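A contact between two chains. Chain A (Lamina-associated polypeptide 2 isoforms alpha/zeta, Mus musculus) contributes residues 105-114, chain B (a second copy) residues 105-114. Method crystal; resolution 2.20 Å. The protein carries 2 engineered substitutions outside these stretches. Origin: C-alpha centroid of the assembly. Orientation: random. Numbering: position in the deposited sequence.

Chain A 105-114: HLDLALCRSY
Chain B, residues 105-114: HLDLALCRSY

How do the two backbones lie against each other? Each stretch is helical throughout, a segment of a longer helix, with phi near -64° and psi near -42° and i to i+4 backbone hydrogen bonds, such as N of Leu A110 to O of Leu A106 at 2.9 Å. The two run in roughly the same direction, with 28° between their N-to-C axes and a closest axis approach of 10.8 Å. Like residues face each other: the CA atoms of Leu A106 and Leu B106 are 8.5 Å apart, those of Leu A110 and Leu B110 7.2 Å, and those of Ser A113 and Ser B113 6.8 Å, so the backbones converge toward the C-terminal end.

What apolar packing joins them? Leu A106, Leu A110, Leu B106 and Leu B110 do most of the work. The CA-to-CB bonds of Leu A110 and Leu B110 point sideways, yet the side chains, both m,t, end nearer the partner and bring CD2 of Leu A110 to 3.6 Å from CD2 of Leu B110, the closest contact between the stretches. Leu A106 and Leu B106 point toward the opposite helix but differ in rotamer: Leu A106 is m,m (chi1 -87°, chi2 -57°), Leu B106 m,t (-60°, -166°). Leu A106 reaches Leu B110 with CD1 to CD1 at 4.0 Å and meets Leu B106 more loosely, its CG 4.4 Å from CD1 of Leu B106. Ala A109 also points toward chain B, its CB 4.4 Å from CD2 of Leu B110. The leucines supply branched hydrocarbon to fill the space between the helices, and the alanine adds a short methyl.

How do polar serines fit where the backbones are closest? Ser A113 and Ser B113, both chi1 m, point toward the partner and are buried, with CB of Ser A113 4.2 Å from OG of Ser B113. Each hydroxyl turns back to its own helix: OG of Ser A113 donates to O of Ala A109 at 2.8 Å, and OG of Ser B113 to O of Ala B109 at 2.9 Å. The small side chain is buried where the CA atoms come closest, with its hydroxyl satisfied within its own helix, and no hydrogen bond crosses between the stretches.

What is buried, and what stays off the contact? The two stretches bury 305 Å² together, most of it on Leu A106, Leu A110, Leu B106 and Leu B110, with Leu B110 covered most. His A105, Asp A107, Arg A112, His B105, Asp B107 and Arg B112 make no contact across the pair, leaving the charged Asp and Arg off the apolar seam. Tyr A114 and Tyr B114, each with chi1 t, are buried too, but not against the other stretch.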

# COMPACT_ATOMS: atom_id res chain seq x y z
N HIS A 105 8.76 19.08 6.19
CA HIS A 105 9.28 17.78 5.80
C HIS A 105 8.39 16.65 6.30
O HIS A 105 8.16 15.67 5.60
CB HIS A 105 10.70 17.59 6.32
CG HIS A 105 11.70 18.47 5.66
ND1 HIS A 105 11.86 18.51 4.29
CD2 HIS A 105 12.57 19.38 6.16
CE1 HIS A 105 12.79 19.40 3.98
NE2 HIS A 105 13.23 19.94 5.10
N LEU A 106 7.88 16.79 7.52
CA LEU A 106 7.00 15.78 8.08
C LEU A 106 5.69 15.74 7.27
O LEU A 106 5.19 14.66 6.93
CB LEU A 106 6.72 16.04 9.56
CG LEU A 106 7.71 15.47 10.61
CD1 LEU A 106 7.83 13.97 10.44
CD2 LEU A 106 9.07 16.09 10.46
N ASP A 107 5.15 16.92 6.95
CA ASP A 107 3.92 16.99 6.17
C ASP A 107 4.12 16.34 4.81
O ASP A 107 3.28 15.59 4.34
CB ASP A 107 3.47 18.44 5.95
CG ASP A 107 2.07 18.52 5.37
OD1 ASP A 107 1.15 17.86 5.92
OD2 ASP A 107 1.89 19.23 4.36
N LEU A 108 5.25 16.62 4.18
CA LEU A 108 5.54 16.04 2.88
C LEU A 108 5.59 14.50 2.97
O LEU A 108 4.96 13.80 2.17
CB LEU A 108 6.86 16.61 2.32
CG LEU A 108 7.34 15.95 1.02
CD1 LEU A 108 6.38 16.27 -0.13
CD2 LEU A 108 8.74 16.41 0.68
N ALA A 109 6.29 13.98 3.98
CA ALA A 109 6.41 12.54 4.18
C ALA A 109 5.03 11.92 4.33
O ALA A 109 4.72 10.89 3.71
CB ALA A 109 7.26 12.24 5.41
N LEU A 110 4.21 12.51 5.19
CA LEU A 110 2.88 11.98 5.40
C LEU A 110 2.02 12.07 4.13
O LEU A 110 1.20 11.19 3.87
CB LEU A 110 2.19 12.67 6.58
CG LEU A 110 2.74 12.32 7.97
CD1 LEU A 110 2.30 13.33 9.00
CD2 LEU A 110 2.34 10.91 8.37
N CYS A 111 2.20 13.14 3.36
CA CYS A 111 1.45 13.33 2.12
C CYS A 111 1.84 12.27 1.09
O CYS A 111 0.98 11.64 0.48
CB CYS A 111 1.69 14.75 1.57
SG CYS A 111 0.68 16.02 2.43
N ARG A 112 3.14 11.99 0.98
CA ARG A 112 3.63 10.96 0.07
C ARG A 112 3.17 9.57 0.49
O ARG A 112 2.84 8.75 -0.37
CB ARG A 112 5.14 11.01 -0.02
CG ARG A 112 5.65 12.19 -0.80
CD ARG A 112 7.07 11.98 -1.24
NE ARG A 112 7.59 13.17 -1.91
CZ ARG A 112 8.88 13.46 -1.99
NH1 ARG A 112 9.79 12.66 -1.46
NH2 ARG A 112 9.26 14.59 -2.58
N SER A 113 3.14 9.31 1.80
CA SER A 113 2.70 8.02 2.30
C SER A 113 1.25 7.82 1.85
O SER A 113 0.85 6.73 1.42
CB SER A 113 2.74 7.97 3.84
OG SER A 113 4.03 8.23 4.35
N TYR A 114 0.45 8.87 2.00
CA TYR A 114 -0.95 8.81 1.60
C TYR A 114 -1.05 8.61 0.08
O TYR A 114 -1.81 7.78 -0.39
CB TYR A 114 -1.68 10.13 1.98
CG TYR A 114 -3.20 10.09 1.80
CD1 TYR A 114 -4.04 9.96 2.90
CD2 TYR A 114 -3.78 10.16 0.52
CE1 TYR A 114 -5.43 9.89 2.75
CE2 TYR A 114 -5.19 10.09 0.36
CZ TYR A 114 -5.99 9.95 1.47
OH TYR A 114 -7.36 9.84 1.34
N HIS B 105 2.85 10.74 18.58
CA HIS B 105 1.72 10.55 17.67
C HIS B 105 2.17 10.51 16.22
O HIS B 105 1.67 9.72 15.42
CB HIS B 105 0.70 11.67 17.84
CG HIS B 105 0.00 11.67 19.16
ND1 HIS B 105 -0.85 10.66 19.55
CD2 HIS B 105 0.03 12.56 20.18
CE1 HIS B 105 -1.33 10.93 20.75
NE2 HIS B 105 -0.81 12.08 21.16
N LEU B 106 3.13 11.37 15.89
CA LEU B 106 3.65 11.44 14.54
C LEU B 106 4.42 10.18 14.22
O LEU B 106 4.24 9.59 13.15
CB LEU B 106 4.56 12.66 14.36
CG LEU B 106 3.97 14.05 14.59
CD1 LEU B 106 4.94 15.08 14.03
CD2 LEU B 106 2.62 14.20 13.90
N ASP B 107 5.28 9.76 15.16
CA ASP B 107 6.08 8.55 14.98
C ASP B 107 5.20 7.32 14.84
O ASP B 107 5.48 6.43 14.04
CB ASP B 107 7.07 8.37 16.13
CG ASP B 107 8.08 7.28 15.85
OD1 ASP B 107 8.70 7.32 14.76
OD2 ASP B 107 8.22 6.36 16.68
N LEU B 108 4.11 7.27 15.60
CA LEU B 108 3.19 6.15 15.52
C LEU B 108 2.52 6.13 14.14
O LEU B 108 2.41 5.09 13.49
CB LEU B 108 2.11 6.27 16.59
CG LEU B 108 1.03 5.19 16.53
CD1 LEU B 108 1.66 3.80 16.74
CD2 LEU B 108 -0.02 5.45 17.61
N ALA B 109 2.08 7.30 13.69
CA ALA B 109 1.43 7.38 12.38
C ALA B 109 2.36 6.92 11.27
O ALA B 109 1.93 6.19 10.37
CB ALA B 109 0.95 8.77 12.11
N LEU B 110 3.63 7.34 11.31
CA LEU B 110 4.59 6.95 10.27
C LEU B 110 4.93 5.46 10.35
O LEU B 110 5.17 4.81 9.33
CB LEU B 110 5.87 7.81 10.35
CG LEU B 110 5.74 9.32 10.08
CD1 LEU B 110 6.87 10.11 10.74
CD2 LEU B 110 5.69 9.60 8.60
N CYS B 111 4.96 4.92 11.57
CA CYS B 111 5.25 3.50 11.78
C CYS B 111 4.11 2.65 11.23
O CYS B 111 4.34 1.63 10.57
CB CYS B 111 5.46 3.19 13.28
SG CYS B 111 7.10 3.73 13.94
N ARG B 112 2.89 3.06 11.53
CA ARG B 112 1.71 2.36 11.06
C ARG B 112 1.64 2.47 9.54
O ARG B 112 1.31 1.50 8.89
CB ARG B 112 0.46 2.91 11.74
CG ARG B 112 0.55 2.70 13.24
CD ARG B 112 -0.67 2.06 13.82
NE ARG B 112 -1.67 3.04 14.15
CZ ARG B 112 -2.19 3.21 15.37
NH1 ARG B 112 -1.80 2.46 16.39
NH2 ARG B 112 -3.11 4.13 15.55
N SER B 113 2.04 3.62 8.98
CA SER B 113 2.05 3.77 7.53
C SER B 113 3.00 2.73 6.94
O SER B 113 2.68 2.06 5.96
CB SER B 113 2.52 5.17 7.13
OG SER B 113 1.56 6.16 7.49
N TYR B 114 4.17 2.59 7.55
CA TYR B 114 5.16 1.65 7.06
C TYR B 114 4.62 0.22 7.13
O TYR B 114 4.72 -0.54 6.17
CB TYR B 114 6.46 1.75 7.87
CG TYR B 114 7.61 0.93 7.33
CD1 TYR B 114 8.66 1.55 6.66
CD2 TYR B 114 7.65 -0.46 7.48
CE1 TYR B 114 9.73 0.82 6.16
CE2 TYR B 114 8.73 -1.21 6.97
CZ TYR B 114 9.76 -0.56 6.32
OH TYR B 114 10.84 -1.25 5.81